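PDB 1JAK: beta-N-acetylhexosaminidase from Streptomyces plicatus, which hydrolyses terminal beta-linked N-acetylhexosamine residues from glycosides, as a family 20 enzyme using substrate-assisted catalysis, and is captured here with an isofagomine-type inhibitor. Local coordinates for residues S167-G172 / T218-G223; L410-A415 / T449-D454; R202-S207 / G225-K230; L195-G200 / E250-G255. All coordinates share one frame; numbering follows the deposited sequence.

How the contacts relate
R168 of contact 1 grips the azasugar IFG from one side while contact 2 supplies W414 and E450; the two contacts have centres about 13 Å apart and are linked by a probable hydrogen bond from H169 ND1 to T449 O. Contact 4, its centre likewise about 13 Å from that of contact 1, backs the pocket: D197 forms a salt bridge with R168, and Q199 holds the same arginine. Contact 3 lies farther out, the side chain of R202 being about 13 Å from IFG, yet it supports contact 1 through R202 with S167 and Y228 with F171, and meets contact 4 where R202 N bonds L195 O. Contacts 2 and 3 do not touch.

Contact 1: S167-G172 / T218-G223; sequences SRHFFG and TEVGGG. With IFG ((2R,3R,4S,5R)-2-acetamido-3,4-dihydroxy-5-hydroxymethyl-piperidine), chain F.
R168 meets V220 twice: R168 O accepts the N-H of V220 (O to N 2.8 Å), nearly along the C=O axis, and R168 CB rests 3.9 Å from V220 CG2. From there the side chain, bent about the CB-CG bond (chi2 43°), carries the guanidinium to the inhibitor, where NH1 and NH2 straddle IFG O3, each nitrogen 2.9 Å from that oxygen. An arginine suits this task because it forms salt bridges with D165 and D197, which probably offset its charge, and Q199 accepts from NE, so the guanidinium is held on several sides where it meets IFG O3.

The H169 ring lies against the turn. V220 CB sits over one face, 4.0 Å from the ring centroid, a CH-pi contact, and E219 OE2 approaches the edge 3.4 Å from H169 CD2, the carboxylate turned steeply to the ring. H169 ND1 is hydrogen-bonded to T449 O. At F170 the backbone N donates to E219 OE1 (2.9 Å from N to OE1), met on the anti side and tilted from the carboxylate plane, while the F170 ring packs on Y228.

E219 begins a type II turn closed by G222 N on E219 O; G221, third in the turn, has the positive phi that glycine adopts easily. The contact thus ties the loop joining strand 159-165 to helix 173-184 to the loop between helices 210-213 and 230-242.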
loop_
_atom_site.group_PDB
_atom_site.type_symbol
_atom_site.label_atom_id
_atom_site.label_comp_id
_atom_site.label_asym_id
_atom_site.label_seq_id
_atom_site.Cartn_x
_atom_site.Cartn_y
_atom_site.Cartn_z
ATOM N N SER A 167 -6.984 10.254 8.230
ATOM C CA SER A 167 -8.105 11.125 8.580
ATOM C C SER A 167 -8.685 10.824 9.962
ATOM O O SER A 167 -8.925 11.744 10.750
ATOM C CB SER A 167 -9.216 11.005 7.529
ATOM O OG SER A 167 -8.789 11.482 6.259
ATOM N N ARG A 168 -8.921 9.548 10.258
ATOM C CA ARG A 168 -9.479 9.169 11.560
ATOM C C ARG A 168 -8.490 9.528 12.666
ATOM O O ARG A 168 -8.871 10.094 13.690
ATOM C CB ARG A 168 -9.850 7.685 11.554
ATOM C CG ARG A 168 -11.243 7.431 10.955
ATOM C CD ARG A 168 -11.512 8.261 9.686
ATOM N NE ARG A 168 -12.864 8.025 9.175
ATOM C CZ ARG A 168 -13.205 7.015 8.380
ATOM N NH1 ARG A 168 -12.288 6.141 7.976
ATOM N NH2 ARG A 168 -14.477 6.847 8.027
ATOM N N HIS A 169 -7.224 9.181 12.467
ATOM C CA HIS A 169 -6.167 9.598 13.381
ATOM C C HIS A 169 -5.073 10.077 12.439
ATOM O O HIS A 169 -4.739 9.401 11.466
ATOM C CB HIS A 169 -5.644 8.468 14.271
ATOM C CG HIS A 169 -6.510 8.188 15.461
ATOM N ND1 HIS A 169 -7.452 7.185 15.471
ATOM C CD2 HIS A 169 -6.585 8.787 16.674
ATOM C CE1 HIS A 169 -8.071 7.173 16.639
ATOM N NE2 HIS A 169 -7.563 8.136 17.388
ATOM N N PHE A 170 -4.537 11.259 12.706
ATOM C CA PHE A 170 -3.498 11.810 11.855
ATOM C C PHE A 170 -2.133 11.210 12.158
ATOM O O PHE A 170 -1.799 10.940 13.310
ATOM C CB PHE A 170 -3.428 13.332 12.034
ATOM C CG PHE A 170 -2.390 13.999 11.176
ATOM C CD1 PHE A 170 -2.527 14.029 9.790
ATOM C CD2 PHE A 170 -1.269 14.593 11.753
ATOM C CE1 PHE A 170 -1.563 14.640 8.988
ATOM C CE2 PHE A 170 -0.297 15.209 10.962
ATOM C CZ PHE A 170 -0.443 15.233 9.578
ATOM N N PHE A 171 -1.359 10.984 11.104
ATOM C CA PHE A 171 -0.005 10.472 11.230
ATOM C C PHE A 171 0.861 11.424 10.421
ATOM O O PHE A 171 0.574 11.695 9.257
ATOM C CB PHE A 171 0.089 9.038 10.696
ATOM C CG PHE A 171 -0.626 8.039 11.558
ATOM C CD1 PHE A 171 -1.983 7.781 11.374
ATOM C CD2 PHE A 171 0.040 7.408 12.605
ATOM C CE1 PHE A 171 -2.665 6.911 12.228
ATOM C CE2 PHE A 171 -0.635 6.538 13.465
ATOM C CZ PHE A 171 -1.991 6.290 13.276
ATOM N N GLY A 172 1.903 11.949 11.059
ATOM C CA GLY A 172 2.786 12.895 10.401
ATOM C C GLY A 172 3.663 12.302 9.319
ATOM O O GLY A 172 3.693 11.088 9.118
ATOM N N THR A 218 -8.736 18.482 14.598
ATOM C CA THR A 218 -8.926 17.403 15.559
ATOM C C THR A 218 -8.958 16.052 14.850
ATOM O O THR A 218 -8.592 15.953 13.679
ATOM C CB THR A 218 -10.212 17.621 16.417
ATOM O OG1 THR A 218 -10.195 16.725 17.538
ATOM C CG2 THR A 218 -11.468 17.391 15.595
ATOM N N GLU A 219 -9.366 15.014 15.567
ATOM C CA GLU A 219 -9.425 13.665 15.010
ATOM C C GLU A 219 -10.320 12.823 15.904
ATOM O O GLU A 219 -10.928 13.332 16.848
ATOM C CB GLU A 219 -8.021 13.042 14.978
ATOM C CG GLU A 219 -7.350 12.971 16.361
ATOM C CD GLU A 219 -5.925 12.441 16.320
ATOM O OE1 GLU A 219 -5.280 12.534 15.252
ATOM O OE2 GLU A 219 -5.441 11.948 17.367
ATOM N N VAL A 220 -10.400 11.531 15.606
ATOM C CA VAL A 220 -11.198 10.632 16.428
ATOM C C VAL A 220 -10.710 10.751 17.870
ATOM O O VAL A 220 -9.503 10.725 18.135
ATOM C CB VAL A 220 -11.043 9.165 15.968
ATOM C CG1 VAL A 220 -11.621 8.210 17.022
ATOM C CG2 VAL A 220 -11.761 8.966 14.644
ATOM N N GLY A 221 -11.650 10.888 18.798
ATOM C CA GLY A 221 -11.286 10.993 20.200
ATOM C C GLY A 221 -11.003 12.404 20.673
ATOM O O GLY A 221 -10.791 12.625 21.864
ATOM N N GLY A 222 -10.991 13.358 19.749
ATOM C CA GLY A 222 -10.734 14.738 20.120
ATOM C C GLY A 222 -9.263 15.059 20.285
ATOM O O GLY A 222 -8.394 14.222 20.033
ATOM N N GLY A 223 -8.977 16.281 20.720
ATOM C CA GLY A 223 -7.596 16.682 20.892
ATOM C C GLY A 223 -7.009 17.137 19.570
ATOM O O GLY A 223 -7.739 17.288 18.589
HETATM N N1 IFG F . -15.959 1.579 5.760
HETATM C C2 IFG F . -15.510 2.955 5.428
HETATM C C3 IFG F . -14.114 3.384 6.038
HETATM C C4 IFG F . -13.875 2.864 7.472
HETATM C C5 IFG F . -14.124 1.354 7.488
HETATM C C6 IFG F . -13.882 0.664 8.826
HETATM C C7 IFG F . -14.802 2.210 3.192
HETATM C C8 IFG F . -14.670 2.303 1.694
HETATM C C9 IFG F . -15.544 0.983 7.040
HETATM N N2 IFG F . -15.472 3.122 3.958
HETATM O O7 IFG F . -14.279 1.240 3.724
HETATM O O3 IFG F . -14.011 4.802 6.025
HETATM O O4 IFG F . -14.803 3.500 8.350
HETATM O O6 IFG F . -13.636 -0.728 8.654
#

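Contact 2: L410-A415 / T449-D454; sequences LGLSWA and TETLSD. With IFG ((2R,3R,4S,5R)-2-acetamido-3,4-dihydroxy-5-hydroxymethyl-piperidine), chain F.
G411 and T451 provide the one hydrogen bond between 410-415 and 449-454: G411 N donates to T451 OG1 at 2.9 Å, moderately bent. The threonine hydroxyl is in reach because OG1 stands between its own backbone N and carbonyl carbon (chi1 74°), which turns the methyl CG2 toward L412. G411 itself runs at a positive phi, a conformation that glycine takes without strain.

Apolar contacts flank this bond. L412 CD2 meets T451 CG2 at 3.7 Å, and L410 CD1 touches L452 CD2 at 3.9 Å; L452 in turn packs on M461 of helix 455-462. A branched leucine suits position 412, since one methyl goes to T451 and the other to the inhibitor: L412 CD1 lies 3.5 Å from IFG C6. W414 CZ2 adds a van der Waals contact, 3.8 Å from IFG C9.

Polar bonds to the inhibitor make the third group. W414 NE1 donates to IFG O6 at 2.8 Å with a nearly straight N-H (166°), O6 lying at the indole edge in the ring plane. E450 OE2 accepts from IFG O4 at 2.5 Å, a separation so small that its exact value carries little weight. An alanine in place of W414 would probably leave IFG O6 without this donor and open a gap beside C9.

Both loops follow strands of the parallel barrel, 389-392 and 440-447, so the arrangement is that of an alpha/beta (TIM) barrel active site, its sugar pocket built from loops at the carboxyl ends of the strands.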
loop_
_atom_site.group_PDB
_atom_site.type_symbol
_atom_site.label_atom_id
_atom_site.label_comp_id
_atom_site.label_asym_id
_atom_site.label_seq_id
_atom_site.Cartn_x
_atom_site.Cartn_y
_atom_site.Cartn_z
ATOM N N LEU A 410 -7.701 -4.248 19.391
ATOM C CA LEU A 410 -7.848 -3.082 18.524
ATOM C C LEU A 410 -8.675 -3.505 17.315
ATOM O O LEU A 410 -9.032 -4.672 17.183
ATOM C CB LEU A 410 -6.471 -2.608 18.046
ATOM C CG LEU A 410 -5.476 -2.130 19.106
ATOM C CD1 LEU A 410 -4.090 -2.024 18.494
ATOM C CD2 LEU A 410 -5.921 -0.785 19.657
ATOM N N GLY A 411 -8.983 -2.555 16.438
ATOM C CA GLY A 411 -9.738 -2.880 15.239
ATOM C C GLY A 411 -11.251 -2.947 15.359
ATOM O O GLY A 411 -11.821 -2.731 16.433
ATOM N N LEU A 412 -11.894 -3.268 14.239
ATOM C CA LEU A 412 -13.351 -3.358 14.170
ATOM C C LEU A 412 -13.825 -4.774 13.851
ATOM O O LEU A 412 -13.026 -5.640 13.490
ATOM C CB LEU A 412 -13.879 -2.381 13.117
ATOM C CG LEU A 412 -13.529 -0.910 13.362
ATOM C CD1 LEU A 412 -14.156 -0.053 12.278
ATOM C CD2 LEU A 412 -14.032 -0.471 14.736
ATOM N N SER A 413 -15.133 -5.000 13.963
ATOM C CA SER A 413 -15.685 -6.331 13.728
ATOM C C SER A 413 -16.943 -6.385 12.862
ATOM O O SER A 413 -17.561 -7.443 12.737
ATOM C CB SER A 413 -15.993 -6.983 15.079
ATOM O OG SER A 413 -16.943 -6.209 15.799
ATOM N N TRP A 414 -17.318 -5.266 12.253
ATOM C CA TRP A 414 -18.530 -5.234 11.440
ATOM C C TRP A 414 -18.505 -6.180 10.240
ATOM O O TRP A 414 -19.556 -6.621 9.773
ATOM C CB TRP A 414 -18.820 -3.803 10.967
ATOM C CG TRP A 414 -17.797 -3.257 10.017
ATOM C CD1 TRP A 414 -16.688 -2.521 10.334
ATOM C CD2 TRP A 414 -17.781 -3.417 8.595
ATOM N NE1 TRP A 414 -15.983 -2.213 9.191
ATOM C CE2 TRP A 414 -16.633 -2.751 8.110
ATOM C CE3 TRP A 414 -18.628 -4.061 7.680
ATOM C CZ2 TRP A 414 -16.308 -2.711 6.750
ATOM C CZ3 TRP A 414 -18.306 -4.020 6.327
ATOM C CH2 TRP A 414 -17.153 -3.347 5.875
ATOM N N ALA A 415 -17.312 -6.491 9.738
ATOM C CA ALA A 415 -17.181 -7.388 8.593
ATOM C C ALA A 415 -16.838 -8.796 9.063
ATOM O O ALA A 415 -16.346 -9.622 8.284
ATOM C CB ALA A 415 -16.093 -6.875 7.643
ATOM N N THR A 449 -8.116 3.833 10.399
ATOM C CA THR A 449 -7.626 4.158 11.731
ATOM C C THR A 449 -8.574 4.644 12.824
ATOM O O THR A 449 -8.150 5.351 13.736
ATOM C CB THR A 449 -6.439 5.145 11.622
ATOM O OG1 THR A 449 -6.837 6.310 10.887
ATOM C CG2 THR A 449 -5.275 4.482 10.896
ATOM N N GLU A 450 -9.845 4.260 12.759
ATOM C CA GLU A 450 -10.771 4.665 13.812
ATOM C C GLU A 450 -10.235 4.260 15.186
ATOM O O GLU A 450 -10.425 4.978 16.167
ATOM C CB GLU A 450 -12.143 4.002 13.634
ATOM C CG GLU A 450 -13.076 4.703 12.668
ATOM C CD GLU A 450 -12.967 4.190 11.247
ATOM O OE1 GLU A 450 -11.959 3.535 10.909
ATOM O OE2 GLU A 450 -13.900 4.457 10.464
ATOM N N THR A 451 -9.563 3.109 15.244
ATOM C CA THR A 451 -9.053 2.572 16.508
ATOM C C THR A 451 -7.539 2.607 16.714
ATOM O O THR A 451 -7.050 2.152 17.750
ATOM C CB THR A 451 -9.481 1.093 16.685
ATOM O OG1 THR A 451 -8.709 0.262 15.803
ATOM C CG2 THR A 451 -10.957 0.921 16.358
ATOM N N LEU A 452 -6.805 3.148 15.747
ATOM C CA LEU A 452 -5.346 3.173 15.816
ATOM C C LEU A 452 -4.796 4.593 15.880
ATOM O O LEU A 452 -5.041 5.399 14.987
ATOM C CB LEU A 452 -4.787 2.440 14.594
ATOM C CG LEU A 452 -5.506 1.108 14.331
ATOM C CD1 LEU A 452 -5.075 0.533 12.992
ATOM C CD2 LEU A 452 -5.213 0.129 15.457
ATOM N N SER A 453 -4.032 4.885 16.930
ATOM C CA SER A 453 -3.485 6.222 17.111
ATOM C C SER A 453 -1.961 6.334 17.136
ATOM O O SER A 453 -1.427 7.439 17.235
ATOM C CB SER A 453 -4.067 6.843 18.384
ATOM O OG SER A 453 -3.810 6.027 19.510
ATOM N N ASP A 454 -1.251 5.214 17.066
ATOM C CA ASP A 454 0.206 5.293 17.045
ATOM C C ASP A 454 0.809 4.253 16.109
ATOM O O ASP A 454 0.171 3.248 15.787
ATOM C CB ASP A 454 0.793 5.172 18.460
ATOM C CG ASP A 454 0.640 3.795 19.047
ATOM O OD1 ASP A 454 1.146 2.828 18.439
ATOM O OD2 ASP A 454 0.022 3.684 20.129
HETATM N N1 IFG F . -15.959 1.579 5.760
HETATM C C2 IFG F . -15.510 2.955 5.428
HETATM C C3 IFG F . -14.114 3.384 6.038
HETATM C C4 IFG F . -13.875 2.864 7.472
HETATM C C5 IFG F . -14.124 1.354 7.488
HETATM C C6 IFG F . -13.882 0.664 8.826
HETATM C C7 IFG F . -14.802 2.210 3.192
HETATM C C8 IFG F . -14.670 2.303 1.694
HETATM C C9 IFG F . -15.544 0.983 7.040
HETATM N N2 IFG F . -15.472 3.122 3.958
HETATM O O7 IFG F . -14.279 1.240 3.724
HETATM O O3 IFG F . -14.011 4.802 6.025
HETATM O O4 IFG F . -14.803 3.500 8.350
HETATM O O6 IFG F . -13.636 -0.728 8.654
#

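Contact 3: R202-S207 / G225-K230; sequences RIAIDS and GGYYTK
R202 reaches G226 because its CG lies beside the backbone N and the chain folds again at chi2 (-59°) before running extended, which brings NH1 2.8 Å from G226 O. The bond lies in the carbonyl plane, on a lone pair, though the oxygen is tilted 28° from the guanidinium plane. K230 reaches A204 from the other segment, likewise bent at chi2 (-82°), and its NZ makes a weak hydrogen bond to A204 O at 3.1 Å; its stronger partner is E304, whereas D206 OD2, 4.5 Å from K230 NZ, is too far for a salt bridge, though the opposite charges are near each other.

Between these ends the backbones form a single parallel bridge at I203 and Y228. Y228 N donates to R202 O at 2.8 Å, and A204 N returns a bond to Y228 O at 3.0 Å. The small A204 CB lies 4.2 Å from Y227 CE1, and the tip of I203, CD1, reaches to 3.6 Å from Y228 O. At G225 a side chain would collide with R202 NH1, so glycine is what the arginine tolerates.

R202 also bonds V166 O through NE, and S167 O and T218 O through NH2. A leucine in place of R202 would probably leave these carbonyls and G226 O without their donor and let the glycine loop shift. The guanidinium thus works as a hub for main-chain oxygens, and its buried positive charge is likely to be eased by several carbonyl dipoles.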
loop_
_atom_site.group_PDB
_atom_site.type_symbol
_atom_site.label_atom_id
_atom_site.label_comp_id
_atom_site.label_asym_id
_atom_site.label_seq_id
_atom_site.Cartn_x
_atom_site.Cartn_y
_atom_site.Cartn_z
ATOM N N ARG A 202 -6.860 16.505 5.815
ATOM C CA ARG A 202 -5.412 16.486 5.976
ATOM C C ARG A 202 -4.482 17.076 4.922
ATOM O O ARG A 202 -3.283 16.798 4.949
ATOM C CB ARG A 202 -4.977 15.046 6.261
ATOM C CG ARG A 202 -5.806 14.332 7.331
ATOM C CD ARG A 202 -5.768 15.053 8.679
ATOM N NE ARG A 202 -6.469 14.289 9.709
ATOM C CZ ARG A 202 -6.926 14.805 10.847
ATOM N NH1 ARG A 202 -6.754 16.095 11.110
ATOM N NH2 ARG A 202 -7.575 14.035 11.713
ATOM N N ILE A 203 -5.004 17.870 3.994
ATOM C CA ILE A 203 -4.136 18.479 2.987
ATOM C C ILE A 203 -4.502 19.949 2.825
ATOM O O ILE A 203 -5.667 20.289 2.631
ATOM C CB ILE A 203 -4.231 17.749 1.618
ATOM C CG1 ILE A 203 -3.319 18.432 0.594
ATOM C CG2 ILE A 203 -5.669 17.725 1.125
ATOM C CD1 ILE A 203 -1.838 18.389 0.953
ATOM N N ALA A 204 -3.506 20.823 2.925
ATOM C CA ALA A 204 -3.748 22.255 2.801
ATOM C C ALA A 204 -4.192 22.644 1.394
ATOM O O ALA A 204 -3.540 22.310 0.407
ATOM C CB ALA A 204 -2.491 23.039 3.190
ATOM N N ILE A 205 -5.320 23.347 1.319
ATOM C CA ILE A 205 -5.879 23.819 0.051
ATOM C C ILE A 205 -5.879 25.348 0.141
ATOM O O ILE A 205 -6.584 25.919 0.970
ATOM C CB ILE A 205 -7.336 23.316 -0.132
ATOM C CG1 ILE A 205 -7.371 21.783 -0.109
ATOM C CG2 ILE A 205 -7.916 23.848 -1.435
ATOM C CD1 ILE A 205 -6.557 21.124 -1.210
ATOM N N ASP A 206 -5.088 26.008 -0.704
ATOM C CA ASP A 206 -4.988 27.468 -0.670
ATOM C C ASP A 206 -6.303 28.210 -0.884
ATOM O O ASP A 206 -6.566 29.223 -0.229
ATOM C CB ASP A 206 -3.976 27.970 -1.707
ATOM C CG ASP A 206 -2.559 27.493 -1.433
ATOM O OD1 ASP A 206 -2.192 27.343 -0.250
ATOM O OD2 ASP A 206 -1.808 27.288 -2.410
ATOM N N SER A 207 -7.120 27.719 -1.808
ATOM C CA SER A 207 -8.392 28.365 -2.113
ATOM C C SER A 207 -9.429 28.267 -0.994
ATOM O O SER A 207 -10.363 29.071 -0.937
ATOM C CB SER A 207 -8.960 27.808 -3.423
ATOM O OG SER A 207 -8.927 26.393 -3.447
ATOM N N GLY A 225 -5.242 17.434 15.907
ATOM C CA GLY A 225 -5.369 16.632 14.706
ATOM C C GLY A 225 -4.088 16.767 13.905
ATOM O O GLY A 225 -3.059 16.177 14.250
ATOM N N GLY A 226 -4.149 17.562 12.842
ATOM C CA GLY A 226 -2.987 17.783 12.006
ATOM C C GLY A 226 -3.325 17.732 10.530
ATOM O O GLY A 226 -4.432 17.361 10.148
ATOM N N TYR A 227 -2.373 18.128 9.695
ATOM C CA TYR A 227 -2.569 18.090 8.250
ATOM C C TYR A 227 -1.222 18.312 7.596
ATOM O O TYR A 227 -0.270 18.737 8.256
ATOM C CB TYR A 227 -3.562 19.167 7.791
ATOM C CG TYR A 227 -3.101 20.590 8.022
ATOM C CD1 TYR A 227 -2.284 21.244 7.095
ATOM C CD2 TYR A 227 -3.462 21.274 9.184
ATOM C CE1 TYR A 227 -1.835 22.547 7.325
ATOM C CE2 TYR A 227 -3.020 22.571 9.421
ATOM C CZ TYR A 227 -2.209 23.200 8.492
ATOM O OH TYR A 227 -1.769 24.481 8.744
ATOM N N TYR A 228 -1.138 18.012 6.307
ATOM C CA TYR A 228 0.102 18.205 5.577
ATOM C C TYR A 228 0.063 19.497 4.798
ATOM O O TYR A 228 -0.933 19.807 4.150
ATOM C CB TYR A 228 0.339 17.091 4.558
ATOM C CG TYR A 228 0.215 15.702 5.106
ATOM C CD1 TYR A 228 1.012 15.276 6.162
ATOM C CD2 TYR A 228 -0.712 14.809 4.569
ATOM C CE1 TYR A 228 0.889 13.993 6.674
ATOM C CE2 TYR A 228 -0.843 13.527 5.076
ATOM C CZ TYR A 228 -0.043 13.127 6.128
ATOM O OH TYR A 228 -0.200 11.869 6.651
ATOM N N THR A 229 1.153 20.247 4.864
ATOM C CA THR A 229 1.269 21.457 4.071
ATOM C C THR A 229 1.567 20.887 2.687
ATOM O O THR A 229 1.850 19.693 2.558
ATOM C CB THR A 229 2.479 22.304 4.497
ATOM O OG1 THR A 229 3.657 21.486 4.483
ATOM C CG2 THR A 229 2.276 22.876 5.886
ATOM N N LYS A 230 1.505 21.720 1.656
ATOM C CA LYS A 230 1.808 21.262 0.304
ATOM C C LYS A 230 3.223 20.680 0.295
ATOM O O LYS A 230 3.476 19.644 -0.322
ATOM C CB LYS A 230 1.749 22.430 -0.679
ATOM C CG LYS A 230 0.459 23.224 -0.666
ATOM C CD LYS A 230 -0.620 22.559 -1.478
ATOM C CE LYS A 230 -1.757 23.528 -1.767
ATOM N NZ LYS A 230 -2.836 22.865 -2.541
#

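Contact 4: L195-G200 / E250-G255; sequences LSDDQG and EIDMPG
E250 O receives the N-H of L195, 3.1 Å from O to N, and also accepts a hydrogen bond from a water that donates to S196 O as well (2.7 Å from the water). One carbonyl thus serves two donors, and the water links the two segments. The E250 carboxylate turns to H192, H194 and W350, the last a residue of the inhibitor pocket.

I251 packs its side chain against 195-200: CD1 lies 4.1 Å from L195 CB, and CG2 comes 3.7 Å from S196 OG. Beyond them it meets V301 and L305 of helix 292-307. Here neighbouring strands 190-194 and 246-250 of the parallel TIM barrel give way to loops, and isoleucine suits a place between barrel and outer helix.

At D252 the backbone N makes a weak bond to S196 OG, 3.3 Å away. S196 OG, set between its own N and carbonyl carbon (chi1 69°), also donates to a second water at 2.7 Å, which in turn donates to D252 O. The D252 carboxylate, partnered by G318, brings two like charges 4.3 Å apart (D252 OD2 to D197 OD2), their repulsion probably eased by the D197 partners H194, H256 and R168.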
loop_
_atom_site.group_PDB
_atom_site.type_symbol
_atom_site.label_atom_id
_atom_site.label_comp_id
_atom_site.label_asym_id
_atom_site.label_seq_id
_atom_site.Cartn_x
_atom_site.Cartn_y
_atom_site.Cartn_z
ATOM N N LEU A 195 -6.863 11.037 2.559
ATOM C CA LEU A 195 -6.593 12.383 3.064
ATOM C C LEU A 195 -7.725 13.190 3.684
ATOM O O LEU A 195 -7.479 14.246 4.270
ATOM C CB LEU A 195 -5.963 13.213 1.942
ATOM C CG LEU A 195 -4.626 12.717 1.389
ATOM C CD1 LEU A 195 -4.262 13.533 0.158
ATOM C CD2 LEU A 195 -3.539 12.849 2.453
ATOM N N SER A 196 -8.958 12.720 3.554
ATOM C CA SER A 196 -10.071 13.457 4.131
ATOM C C SER A 196 -11.219 12.544 4.508
ATOM O O SER A 196 -11.449 11.516 3.876
ATOM C CB SER A 196 -10.578 14.526 3.149
ATOM O OG SER A 196 -11.220 13.940 2.027
ATOM N N ASP A 197 -11.928 12.918 5.565
ATOM C CA ASP A 197 -13.079 12.155 6.008
ATOM C C ASP A 197 -13.857 13.017 6.986
ATOM O O ASP A 197 -13.701 14.242 6.997
ATOM C CB ASP A 197 -12.644 10.831 6.650
ATOM C CG ASP A 197 -13.689 9.745 6.484
ATOM O OD1 ASP A 197 -14.737 9.816 7.160
ATOM O OD2 ASP A 197 -13.473 8.832 5.659
ATOM N N ASP A 198 -14.688 12.395 7.812
ATOM C CA ASP A 198 -15.494 13.157 8.749
ATOM C C ASP A 198 -14.737 13.740 9.925
ATOM O O ASP A 198 -15.086 14.819 10.412
ATOM C CB ASP A 198 -16.646 12.291 9.252
ATOM C CG ASP A 198 -17.564 11.865 8.130
ATOM O OD1 ASP A 198 -18.037 12.754 7.390
ATOM O OD2 ASP A 198 -17.804 10.651 7.978
ATOM N N GLN A 199 -13.690 13.045 10.362
ATOM C CA GLN A 199 -12.914 13.490 11.512
ATOM C C GLN A 199 -11.701 14.357 11.194
ATOM O O GLN A 199 -10.989 14.793 12.104
ATOM C CB GLN A 199 -12.482 12.274 12.337
ATOM C CG GLN A 199 -13.657 11.403 12.790
ATOM C CD GLN A 199 -13.992 10.293 11.807
ATOM O OE1 GLN A 199 -13.710 10.393 10.612
ATOM N NE2 GLN A 199 -14.609 9.230 12.311
ATOM N N GLY A 200 -11.460 14.622 9.913
ATOM C CA GLY A 200 -10.322 15.452 9.572
ATOM C C GLY A 200 -10.051 15.658 8.095
ATOM O O GLY A 200 -10.344 14.794 7.268
ATOM N N GLU A 250 -6.677 10.412 -2.011
ATOM C CA GLU A 250 -8.132 10.327 -2.019
ATOM C C GLU A 250 -8.773 11.458 -1.232
ATOM O O GLU A 250 -8.389 11.735 -0.093
ATOM C CB GLU A 250 -8.628 9.003 -1.413
ATOM C CG GLU A 250 -10.168 8.845 -1.482
ATOM C CD GLU A 250 -10.713 7.724 -0.604
ATOM O OE1 GLU A 250 -9.929 6.848 -0.188
ATOM O OE2 GLU A 250 -11.940 7.714 -0.342
ATOM N N ILE A 251 -9.735 12.119 -1.868
ATOM C CA ILE A 251 -10.536 13.158 -1.234
ATOM C C ILE A 251 -11.926 12.554 -1.421
ATOM O O ILE A 251 -12.475 12.551 -2.525
ATOM C CB ILE A 251 -10.452 14.512 -1.961
ATOM C CG1 ILE A 251 -9.045 15.097 -1.805
ATOM C CG2 ILE A 251 -11.492 15.473 -1.379
ATOM C CD1 ILE A 251 -8.641 15.363 -0.368
ATOM N N ASP A 252 -12.472 12.009 -0.340
ATOM C CA ASP A 252 -13.771 11.342 -0.388
ATOM C C ASP A 252 -14.950 12.288 -0.611
ATOM O O ASP A 252 -15.061 13.321 0.046
ATOM C CB ASP A 252 -13.981 10.559 0.914
ATOM C CG ASP A 252 -14.833 9.320 0.723
ATOM O OD1 ASP A 252 -15.639 9.284 -0.231
ATOM O OD2 ASP A 252 -14.704 8.381 1.543
ATOM N N MET A 253 -15.832 11.916 -1.537
ATOM C CA MET A 253 -17.017 12.714 -1.850
ATOM C C MET A 253 -18.074 11.828 -2.509
ATOM O O MET A 253 -17.740 10.838 -3.158
ATOM C CB MET A 253 -16.639 13.870 -2.784
ATOM C CG MET A 253 -15.925 13.433 -4.050
ATOM S SD MET A 253 -15.402 14.832 -5.071
ATOM C CE MET A 253 -13.891 15.328 -4.211
ATOM N N PRO A 254 -19.368 12.164 -2.347
ATOM C CA PRO A 254 -19.926 13.295 -1.603
ATOM C C PRO A 254 -20.107 12.981 -0.121
ATOM O O PRO A 254 -20.442 13.861 0.671
ATOM C CB PRO A 254 -21.253 13.539 -2.311
ATOM C CG PRO A 254 -21.699 12.147 -2.615
ATOM C CD PRO A 254 -20.425 11.469 -3.107
ATOM N N GLY A 255 -19.898 11.719 0.245
ATOM C CA GLY A 255 -20.025 11.324 1.637
ATOM C C GLY A 255 -18.685 11.449 2.343
ATOM O O GLY A 255 -17.685 11.775 1.702
HETATM O O HOH W 1 -13.892 14.099 2.358
HETATM O O HOH W 2 -10.220 10.503 1.712
#